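Long-range contact in epidermin biosynthesis protein EpiD (Staphylococcus aureus, PDB 3QJG), which binds flavin mononucleotide and probably catalyses the oxidative decarboxylation of the precursor peptide's C-terminal cysteine during epidermin biosynthesis: residues Cys11-Val16 and Ile80-Ala85. Sequence-based numbering, arbitrary orientation.
Sequences CLCGSV and IIILPA. With FMN (flavin mononucleotide), chain M.
C11 and I82 are bridge partners in parallel strands, and the two backbone bonds around them set the register: C11 N gives its hydrogen to I81 O (2.8 Å, 163° at the hydrogen), while C11 O takes the one from L83 N. Past this bridge the second chain turns a corner at L83 and P84, where the peptide is cis, and the remaining backbone bond, C13 N to P84 O, is weak.

C13 lies against the corner. Its CB is 3.2 Å from P84 O, and SG, anti to its own carbonyl carbon (chi1 -64°), sits 3.5 Å from P84 O and 3.6 Å from I82 CG2, with A85 CA a little farther off. C11 SG does the matching job two residues earlier, resting on I80 CG2. C11 and I82 lie on one face of the sheet, and C13 SG continues past its end to the I82 methyl. On the far side of the corner, L12 CD2 lies 3.1 Å from L83 O and then reaches P84 CD, while S15 CB meets P84 CG, both P84 contacts at 4.0 Å.

Beyond C13 the chain becomes a flavin-binding loop. G14, centre of an inverse gamma turn, offers N to phosphate O3P (2.9 Å), and its O faces the ribityl O2' at a doubtful, very short distance; S15 OG, anti to its backbone N, gives a bond to the flavin O4 (2.6 Å).

The bridge lies in the parallel part of a mixed sheet, in a Rossmann-like flavoprotein fold, and the FMN loop follows from the end of strand 7-12. Strands 7-12 and 79-85 are adjacent, flanked by 34-39 and 113-120; helices 87-94 and 101-107 pack over the cysteine-isoleucine face.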
loop_
_atom_site.group_PDB
_atom_site.type_symbol
_atom_site.label_atom_id
_atom_site.label_comp_id
_atom_site.label_asym_id
_atom_site.label_seq_id
_atom_site.Cartn_x
_atom_site.Cartn_y
_atom_site.Cartn_z
ATOM N N CYS A 11 12.473 -22.997 21.469
ATOM C CA CYS A 11 11.809 -21.714 21.552
ATOM C C CYS A 11 12.856 -20.597 21.592
ATOM O O CYS A 11 13.608 -20.534 22.512
ATOM C CB CYS A 11 10.898 -21.706 22.786
ATOM S SG CYS A 11 9.660 -23.070 22.735
ATOM N N LEU A 12 12.898 -19.726 20.587
ATOM C CA LEU A 12 13.893 -18.648 20.510
ATOM C C LEU A 12 13.309 -17.349 21.041
ATOM O O LEU A 12 12.252 -16.979 20.644
ATOM C CB LEU A 12 14.230 -18.349 19.065
ATOM C CG LEU A 12 14.852 -19.431 18.244
ATOM C CD1 LEU A 12 15.005 -18.958 16.841
ATOM C CD2 LEU A 12 16.151 -19.762 18.940
ATOM N N CYS A 13 14.047 -16.618 21.834
ATOM C CA CYS A 13 13.555 -15.350 22.324
ATOM C C CYS A 13 14.391 -14.176 21.741
ATOM O O CYS A 13 15.366 -14.391 20.999
ATOM C CB CYS A 13 13.585 -15.368 23.825
ATOM S SG CYS A 13 12.514 -16.578 24.648
ATOM N N GLY A 14 14.027 -12.959 22.122
ATOM C CA GLY A 14 14.649 -11.714 21.646
ATOM C C GLY A 14 16.015 -11.329 22.212
ATOM O O GLY A 14 16.163 -10.434 23.091
ATOM N N SER A 15 17.023 -11.974 21.663
ATOM C CA SER A 15 18.417 -11.846 22.121
ATOM C C SER A 15 19.298 -12.113 20.926
ATOM O O SER A 15 18.921 -12.893 20.039
ATOM C CB SER A 15 18.688 -12.919 23.216
ATOM O OG SER A 15 20.033 -12.977 23.649
ATOM N N VAL A 16 20.503 -11.548 20.928
ATOM C CA VAL A 16 21.399 -11.743 19.816
ATOM C C VAL A 16 21.910 -13.196 19.748
ATOM O O VAL A 16 22.238 -13.664 18.684
ATOM C CB VAL A 16 22.587 -10.736 19.786
ATOM C CG1 VAL A 16 23.589 -11.144 18.675
ATOM C CG2 VAL A 16 22.073 -9.348 19.510
ATOM N N ILE A 80 10.767 -29.617 25.299
ATOM C CA ILE A 80 10.656 -28.277 24.868
ATOM C C ILE A 80 11.679 -27.485 25.622
ATOM O O ILE A 80 11.752 -27.566 26.903
ATOM C CB ILE A 80 9.230 -27.678 25.149
ATOM C CG1 ILE A 80 8.202 -28.587 24.443
ATOM C CG2 ILE A 80 9.181 -26.220 24.709
ATOM C CD1 ILE A 80 6.751 -28.248 24.582
ATOM N N ILE A 81 12.457 -26.710 24.862
ATOM C CA ILE A 81 13.518 -25.889 25.422
ATOM C C ILE A 81 13.360 -24.411 25.067
ATOM O O ILE A 81 13.017 -24.059 23.950
ATOM C CB ILE A 81 14.927 -26.388 25.055
ATOM C CG1 ILE A 81 15.355 -26.104 23.612
ATOM C CG2 ILE A 81 15.078 -27.954 25.256
ATOM C CD1 ILE A 81 16.817 -26.516 23.417
ATOM N N ILE A 82 13.606 -23.527 26.029
ATOM C CA ILE A 82 13.703 -22.137 25.670
ATOM C C ILE A 82 15.194 -21.732 25.595
ATOM O O ILE A 82 15.917 -21.705 26.612
ATOM C CB ILE A 82 12.899 -21.247 26.619
ATOM C CG1 ILE A 82 11.530 -21.859 26.905
ATOM C CG2 ILE A 82 12.750 -19.873 26.005
ATOM C CD1 ILE A 82 10.701 -21.074 27.839
ATOM N N LEU A 83 15.667 -21.440 24.385
ATOM C CA LEU A 83 17.091 -21.167 24.161
ATOM C C LEU A 83 17.286 -20.229 22.967
ATOM O O LEU A 83 16.926 -20.592 21.830
ATOM C CB LEU A 83 17.862 -22.477 23.917
ATOM C CG LEU A 83 19.377 -22.308 24.016
ATOM C CD1 LEU A 83 20.111 -23.608 24.291
ATOM C CD2 LEU A 83 19.943 -21.607 22.790
ATOM N N PRO A 84 17.821 -19.020 23.209
ATOM C CA PRO A 84 18.093 -18.338 24.495
ATOM C C PRO A 84 16.794 -17.880 25.140
ATOM O O PRO A 84 15.878 -17.481 24.422
ATOM C CB PRO A 84 18.863 -17.105 24.084
ATOM C CG PRO A 84 18.423 -16.864 22.618
ATOM C CD PRO A 84 18.184 -18.188 22.049
ATOM N N ALA A 85 16.768 -17.837 26.470
ATOM C CA ALA A 85 15.622 -17.484 27.220
ATOM C C ALA A 85 15.904 -16.135 27.795
ATOM O O ALA A 85 16.847 -16.022 28.580
ATOM C CB ALA A 85 15.360 -18.492 28.394
HETATM N N1 FMN M . 16.746 -9.565 26.667
HETATM C C2 FMN M . 17.158 -10.654 27.392
HETATM O O2 FMN M . 16.501 -11.016 28.361
HETATM N N3 FMN M . 18.305 -11.305 27.069
HETATM C C4 FMN M . 19.070 -10.900 26.018
HETATM O O4 FMN M . 20.079 -11.533 25.818
HETATM C C4A FMN M . 18.694 -9.792 25.263
HETATM N N5 FMN M . 19.429 -9.348 24.182
HETATM C C5A FMN M . 18.978 -8.301 23.442
HETATM C C6 FMN M . 19.747 -7.826 22.389
HETATM C C7 FMN M . 19.293 -6.761 21.637
HETATM C C7M FMN M . 20.066 -6.232 20.465
HETATM C C8 FMN M . 18.075 -6.155 21.968
HETATM C C8M FMN M . 17.550 -4.952 21.224
HETATM C C9 FMN M . 17.337 -6.593 23.048
HETATM C C9A FMN M . 17.780 -7.672 23.797
HETATM N N10 FMN M . 17.038 -8.093 24.900
HETATM C C10 FMN M . 17.500 -9.148 25.609
HETATM C "C1'" FMN M . 15.739 -7.467 25.339
HETATM C "C2'" FMN M . 14.553 -8.328 24.913
HETATM O "O2'" FMN M . 14.643 -8.636 23.508
HETATM C "C3'" FMN M . 13.332 -7.589 25.320
HETATM O "O3'" FMN M . 13.237 -7.474 26.760
HETATM C "C4'" FMN M . 12.074 -8.248 24.754
HETATM O "O4'" FMN M . 10.912 -7.614 25.263
HETATM C "C5'" FMN M . 11.930 -9.680 25.152
HETATM O "O5'" FMN M . 10.863 -10.191 24.374
HETATM P P FMN M . 10.623 -11.773 24.224
HETATM O O1P FMN M . 9.186 -11.953 23.843
HETATM O O2P FMN M . 10.935 -12.429 25.530
HETATM O O3P FMN M . 11.309 -12.448 23.111
#